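Local coordinates for protein taurine:2-oxoglutarate aminotransferase (Bifidobacterium kashiwanohense PV20-2, PDB 6JIX) that probably transfers the amino group of taurine to 2-oxoglutarate, with pyridoxal 5'-phosphate as the cofactor, at residues Ser353-His358 with Gly362-Ile367; Ala372-Lys377 with Arg382-Pro387. One frame throughout, in Å; residues are numbered along the deposited sequence.

Interaction 1 of 2, residues Ser353-His358 with Gly362-Ile367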
loop_
_atom_site.group_PDB
_atom_site.type_symbol
_atom_site.label_atom_id
_atom_site.label_comp_id
_atom_site.label_asym_id
_atom_site.label_seq_id
_atom_site.Cartn_x
_atom_site.Cartn_y
_atom_site.Cartn_z
ATOM N N SER A 353 -4.252 -32.862 -21.339
ATOM C CA SER A 353 -5.293 -33.576 -22.058
ATOM C C SER A 353 -6.370 -32.647 -22.608
ATOM O O SER A 353 -7.100 -33.032 -23.528
ATOM C CB SER A 353 -5.922 -34.596 -21.132
ATOM O OG SER A 353 -6.796 -33.926 -20.261
ATOM N N MET A 354 -6.504 -31.440 -22.062
ATOM C CA MET A 354 -7.384 -30.469 -22.699
ATOM C C MET A 354 -6.790 -29.962 -24.007
ATOM O O MET A 354 -7.541 -29.574 -24.910
ATOM C CB MET A 354 -7.671 -29.310 -21.746
ATOM C CG MET A 354 -8.524 -29.693 -20.533
ATOM S SD MET A 354 -10.221 -30.197 -20.931
ATOM C CE MET A 354 -10.048 -31.979 -20.775
ATOM N N VAL A 355 -5.453 -29.949 -24.124
ATOM C CA VAL A 355 -4.809 -29.605 -25.392
ATOM C C VAL A 355 -5.162 -30.634 -26.458
ATOM O O VAL A 355 -5.590 -30.284 -27.563
ATOM C CB VAL A 355 -3.283 -29.471 -25.226
ATOM C CG1 VAL A 355 -2.633 -29.222 -26.595
ATOM C CG2 VAL A 355 -2.944 -28.337 -24.257
ATOM N N GLU A 356 -4.988 -31.921 -26.136
ATOM C CA GLU A 356 -5.325 -32.976 -27.084
ATOM C C GLU A 356 -6.820 -32.985 -27.421
ATOM O O GLU A 356 -7.200 -33.373 -28.527
ATOM C CB GLU A 356 -4.875 -34.338 -26.541
ATOM N N LYS A 357 -7.686 -32.575 -26.500
ATOM C CA LYS A 357 -9.116 -32.767 -26.719
ATOM C C LYS A 357 -9.838 -31.599 -27.390
ATOM O O LYS A 357 -10.970 -31.783 -27.852
ATOM C CB LYS A 357 -9.822 -33.071 -25.387
ATOM C CG LYS A 357 -11.308 -33.418 -25.554
ATOM C CD LYS A 357 -12.041 -33.645 -24.234
ATOM C CE LYS A 357 -13.553 -33.478 -24.414
ATOM N NZ LYS A 357 -14.359 -34.120 -23.326
ATOM N N HIS A 358 -9.263 -30.402 -27.435
ATOM C CA HIS A 358 -10.040 -29.226 -27.817
ATOM C C HIS A 358 -9.386 -28.426 -28.946
ATOM O O HIS A 358 -8.173 -28.173 -28.929
ATOM C CB HIS A 358 -10.274 -28.338 -26.601
ATOM C CG HIS A 358 -11.204 -28.930 -25.584
ATOM N ND1 HIS A 358 -12.575 -28.806 -25.664
ATOM C CD2 HIS A 358 -10.955 -29.615 -24.442
ATOM C CE1 HIS A 358 -13.134 -29.399 -24.622
ATOM N NE2 HIS A 358 -12.173 -29.901 -23.867
ATOM N N GLY A 362 -4.473 -24.143 -27.278
ATOM C CA GLY A 362 -3.179 -24.275 -27.915
ATOM C C GLY A 362 -2.076 -24.805 -27.013
ATOM O O GLY A 362 -1.223 -25.580 -27.470
ATOM N N GLU A 363 -2.075 -24.423 -25.733
ATOM C CA GLU A 363 -1.009 -24.859 -24.839
ATOM C C GLU A 363 -1.529 -24.903 -23.418
ATOM O O GLU A 363 -2.469 -24.187 -23.060
ATOM C CB GLU A 363 0.223 -23.937 -24.908
ATOM C CG GLU A 363 1.544 -24.588 -24.505
ATOM C CD GLU A 363 2.598 -23.581 -24.060
ATOM O OE1 GLU A 363 2.310 -22.364 -24.048
ATOM O OE2 GLU A 363 3.715 -24.009 -23.696
ATOM N N ALA A 364 -0.905 -25.751 -22.611
ATOM C CA ALA A 364 -1.187 -25.816 -21.191
ATOM C C ALA A 364 0.131 -25.647 -20.464
ATOM O O ALA A 364 1.136 -26.256 -20.841
ATOM C CB ALA A 364 -1.853 -27.142 -20.797
ATOM N N ARG A 365 0.141 -24.779 -19.472
ATOM C CA ARG A 365 1.288 -24.621 -18.604
ATOM C C ARG A 365 0.798 -24.830 -17.182
ATOM O O ARG A 365 -0.297 -24.393 -16.827
ATOM C CB ARG A 365 1.930 -23.247 -18.785
ATOM C CG ARG A 365 2.497 -23.021 -20.187
ATOM C CD ARG A 365 2.853 -21.567 -20.446
ATOM N NE ARG A 365 1.685 -20.704 -20.313
ATOM C CZ ARG A 365 0.673 -20.662 -21.177
ATOM N NH1 ARG A 365 0.674 -21.431 -22.267
ATOM N NH2 ARG A 365 -0.346 -19.840 -20.956
ATOM N N CYS A 366 1.599 -25.515 -16.378
ATOM C CA CYS A 366 1.200 -25.817 -15.014
ATOM C C CYS A 366 2.453 -26.171 -14.246
ATOM O O CYS A 366 3.159 -27.100 -14.641
ATOM C CB CYS A 366 0.198 -26.981 -14.955
ATOM S SG CYS A 366 -0.114 -27.616 -13.238
ATOM N N ILE A 367 2.716 -25.451 -13.158
ATOM C CA ILE A 367 3.703 -25.852 -12.164
ATOM C C ILE A 367 3.053 -25.726 -10.791
ATOM O O ILE A 367 2.550 -24.654 -10.435
ATOM C CB ILE A 367 4.983 -25.009 -12.251
ATOM C CG1 ILE A 367 6.049 -25.582 -11.322
ATOM C CG2 ILE A 367 4.685 -23.558 -11.962
ATOM C CD1 ILE A 367 7.385 -24.957 -11.541
#

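Interaction 2 of 2, residues Ala372-Lys377 with Arg382-Pro387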
loop_
_atom_site.group_PDB
_atom_site.type_symbol
_atom_site.label_atom_id
_atom_site.label_comp_id
_atom_site.label_asym_id
_atom_site.label_seq_id
_atom_site.Cartn_x
_atom_site.Cartn_y
_atom_site.Cartn_z
ATOM N N ALA A 372 -2.228 -22.361 -16.540
ATOM C CA ALA A 372 -3.002 -21.562 -17.482
ATOM C C ALA A 372 -3.129 -22.290 -18.817
ATOM O O ALA A 372 -2.264 -23.083 -19.203
ATOM C CB ALA A 372 -2.370 -20.181 -17.700
ATOM N N LEU A 373 -4.207 -21.984 -19.529
ATOM C CA LEU A 373 -4.434 -22.460 -20.883
ATOM C C LEU A 373 -4.382 -21.287 -21.857
ATOM O O LEU A 373 -4.982 -20.229 -21.601
ATOM C CB LEU A 373 -5.783 -23.161 -20.988
ATOM C CG LEU A 373 -5.981 -24.382 -20.084
ATOM C CD1 LEU A 373 -7.367 -24.986 -20.316
ATOM C CD2 LEU A 373 -4.874 -25.424 -20.267
ATOM N N THR A 374 -3.662 -21.467 -22.968
ATOM C CA THR A 374 -3.717 -20.511 -24.068
ATOM C C THR A 374 -4.869 -20.887 -24.995
ATOM O O THR A 374 -4.868 -21.968 -25.598
ATOM C CB THR A 374 -2.402 -20.452 -24.836
ATOM O OG1 THR A 374 -1.342 -20.071 -23.946
ATOM C CG2 THR A 374 -2.526 -19.416 -25.924
ATOM N N ILE A 375 -5.852 -19.998 -25.095
ATOM C CA ILE A 375 -7.038 -20.206 -25.917
ATOM C C ILE A 375 -6.782 -19.618 -27.302
ATOM O O ILE A 375 -6.319 -18.478 -27.436
ATOM C CB ILE A 375 -8.269 -19.563 -25.257
ATOM C CG1 ILE A 375 -8.388 -20.041 -23.810
ATOM C CG2 ILE A 375 -9.523 -19.890 -26.026
ATOM C CD1 ILE A 375 -8.320 -21.546 -23.653
ATOM N N VAL A 376 -7.093 -20.390 -28.337
ATOM C CA VAL A 376 -6.807 -19.996 -29.709
ATOM C C VAL A 376 -8.086 -20.057 -30.535
ATOM O O VAL A 376 -8.972 -20.879 -30.280
ATOM C CB VAL A 376 -5.721 -20.888 -30.342
ATOM C CG1 VAL A 376 -4.373 -20.690 -29.642
ATOM C CG2 VAL A 376 -6.162 -22.340 -30.296
ATOM N N LYS A 377 -8.184 -19.161 -31.526
ATOM C CA LYS A 377 -9.243 -19.244 -32.525
ATOM C C LYS A 377 -8.945 -20.300 -33.581
ATOM O O LYS A 377 -9.846 -20.670 -34.342
ATOM C CB LYS A 377 -9.434 -17.881 -33.212
ATOM C CG LYS A 377 -10.757 -17.173 -32.901
ATOM C CD LYS A 377 -11.169 -16.231 -34.033
ATOM C CE LYS A 377 -12.590 -15.694 -33.847
ATOM N NZ LYS A 377 -13.654 -16.569 -34.430
ATOM N N ARG A 382 -2.000 -20.904 -35.081
ATOM C CA ARG A 382 -1.707 -20.332 -33.762
ATOM C C ARG A 382 -2.375 -18.977 -33.569
ATOM O O ARG A 382 -1.945 -18.188 -32.724
ATOM C CB ARG A 382 -0.201 -20.215 -33.490
ATOM C CG ARG A 382 0.449 -21.532 -33.133
ATOM C CD ARG A 382 1.725 -21.433 -32.302
ATOM N NE ARG A 382 2.413 -22.721 -32.389
ATOM C CZ ARG A 382 3.525 -23.060 -31.739
ATOM N NH1 ARG A 382 4.131 -22.202 -30.924
ATOM N NH2 ARG A 382 4.035 -24.278 -31.911
ATOM N N GLU A 383 -3.452 -18.704 -34.303
ATOM C CA GLU A 383 -4.171 -17.448 -34.130
ATOM C C GLU A 383 -4.814 -17.392 -32.747
ATOM O O GLU A 383 -5.636 -18.247 -32.401
ATOM C CB GLU A 383 -5.221 -17.285 -35.219
ATOM C CG GLU A 383 -6.015 -16.016 -35.049
ATOM C CD GLU A 383 -7.210 -15.975 -35.956
ATOM O OE1 GLU A 383 -8.017 -15.024 -35.830
ATOM O OE2 GLU A 383 -7.331 -16.902 -36.797
ATOM N N LEU A 384 -4.426 -16.399 -31.949
ATOM C CA LEU A 384 -4.916 -16.298 -30.578
ATOM C C LEU A 384 -6.389 -15.911 -30.558
ATOM O O LEU A 384 -6.889 -15.236 -31.459
ATOM C CB LEU A 384 -4.093 -15.284 -29.788
ATOM C CG LEU A 384 -2.591 -15.542 -29.830
ATOM C CD1 LEU A 384 -1.851 -14.577 -28.940
ATOM C CD2 LEU A 384 -2.328 -16.962 -29.402
ATOM N N MET A 385 -7.093 -16.377 -29.527
ATOM C CA MET A 385 -8.495 -16.022 -29.366
ATOM C C MET A 385 -8.654 -14.567 -28.950
ATOM O O MET A 385 -9.712 -13.959 -29.175
ATOM C CB MET A 385 -9.152 -16.942 -28.345
ATOM C CG MET A 385 -10.592 -16.594 -28.051
ATOM S SD MET A 385 -11.699 -17.148 -29.360
ATOM C CE MET A 385 -11.749 -18.931 -29.103
ATOM N N ALA A 386 -7.640 -14.010 -28.316
ATOM C CA ALA A 386 -7.603 -12.581 -28.016
ATOM C C ALA A 386 -6.146 -12.143 -28.102
ATOM O O ALA A 386 -5.368 -12.363 -27.159
ATOM C CB ALA A 386 -8.201 -12.269 -26.646
ATOM N N PRO A 387 -5.732 -11.536 -29.220
ATOM C CA PRO A 387 -4.340 -11.073 -29.343
ATOM C C PRO A 387 -4.082 -9.921 -28.386
ATOM O O PRO A 387 -5.013 -9.310 -27.854
ATOM C CB PRO A 387 -4.207 -10.636 -30.809
ATOM C CG PRO A 387 -5.615 -10.522 -31.338
ATOM C CD PRO A 387 -6.597 -10.984 -30.278
#

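Interaction 1 of 2, residues Ser353-His358 with Gly362-Ile367
Val355, in the last turns of helix 336-357, meets Gly362, Glu363 and Ala364 and carries the helix side of this contact alone. The apolar part depends on how its two methyls are spread. CG1 of Val355 stands anti to the backbone N (chi1 175°), 4.0 Å from the carbonyl O of Gly362. CG2, beside the backbone N, is directed further along the strand, over the peptide that joins Glu363 to Ala364. Val355 CG2 comes within 3.7 Å of Ala364 N and 3.8 Å of Ala364 CB. The two methyls thus lie along the helix-facing side of the strand, one at Gly362 and one at Ala364, and no hydrogen bond crosses between the segments.

The charged side chains of the strand lie on its other side. Glu363 points away from the helix, and its OE1 forms a salt bridge with Arg365 NH1 at 2.6 Å, although the hydrogen bond within it is weak. Arg186 pairs with the other carboxylate oxygen of Glu363, while Gly226 and Val227 offer backbone carbonyls to the Arg365 guanidinium.

The helix end and the strand run nearly antiparallel, their axes at 171° and 7.7 Å apart at closest approach. A helix here folds back through a three-residue connection onto the edge strand of the small antiparallel sheet 361-367, 370-376 and 415-418, an alpha+beta arrangement in the C-terminal part of this class-III aminotransferase.

Interaction 2 of 2, residues Ala372-Lys377 with Arg382-Pro387
Met385 and Ile375 meet beside a single antiparallel beta bridge, where the chain turns back on the end of strand 370-376. Val376 and Leu384 form its non-hydrogen-bonded pair, flanked by bonds from Met385 N to Ile375 O (3.1 Å) and from Lys377 N to Glu383 O (2.8 Å). The first is the straighter, with an N-H...O angle of 162° against 134° for the second. Ile375 O also accepts a hydrogen bond from Thr414 OG1, so two donors hold this carbonyl.

The Met385 side chain can be traced outward from this bridge. Its CB lies against the Ile375 carbonyl and the CG2 methyl of the same residue, with 3.8 Å between Met385 CB and Ile375 CG2. With chi1 at 177°, CG extends away from the backbone N and still touches that methyl. Bends at the next two torsions take SD alongside Lys377 and turn CE in toward the strand backbone. Met385 SD packs on Lys377 CG, 3.7 Å away, the two side chains crossing at about a right angle. Val443 and Leu447 of helix 426-447 and Met395 also touch the Met385 side chain. At the tip, the Met385 CE methyl rests 3.6 Å from Val376 O and stays close to Ile375 CG2.

How the interactions relate
From the N terminus, the chain leaves helix 336-357, turns, and returns as strand 361-367, so interaction 1 closes a loop of three residues between its segments. It then reverses into strand 370-376, whose end is reached by 382-387 after four intervening residues in interaction 2. The closures follow in series; neither nests in nor crosses the other. Strands 361-367 and 370-376 are neighbours in one sheet and so connect the two interactions, through probable hydrogen bonds such as Gly362 N to Thr374 O at 2.8 Å. The end of helix 336-357, the paired strands 361-367 and 370-376, and the segment 382-387 are thereby tied together.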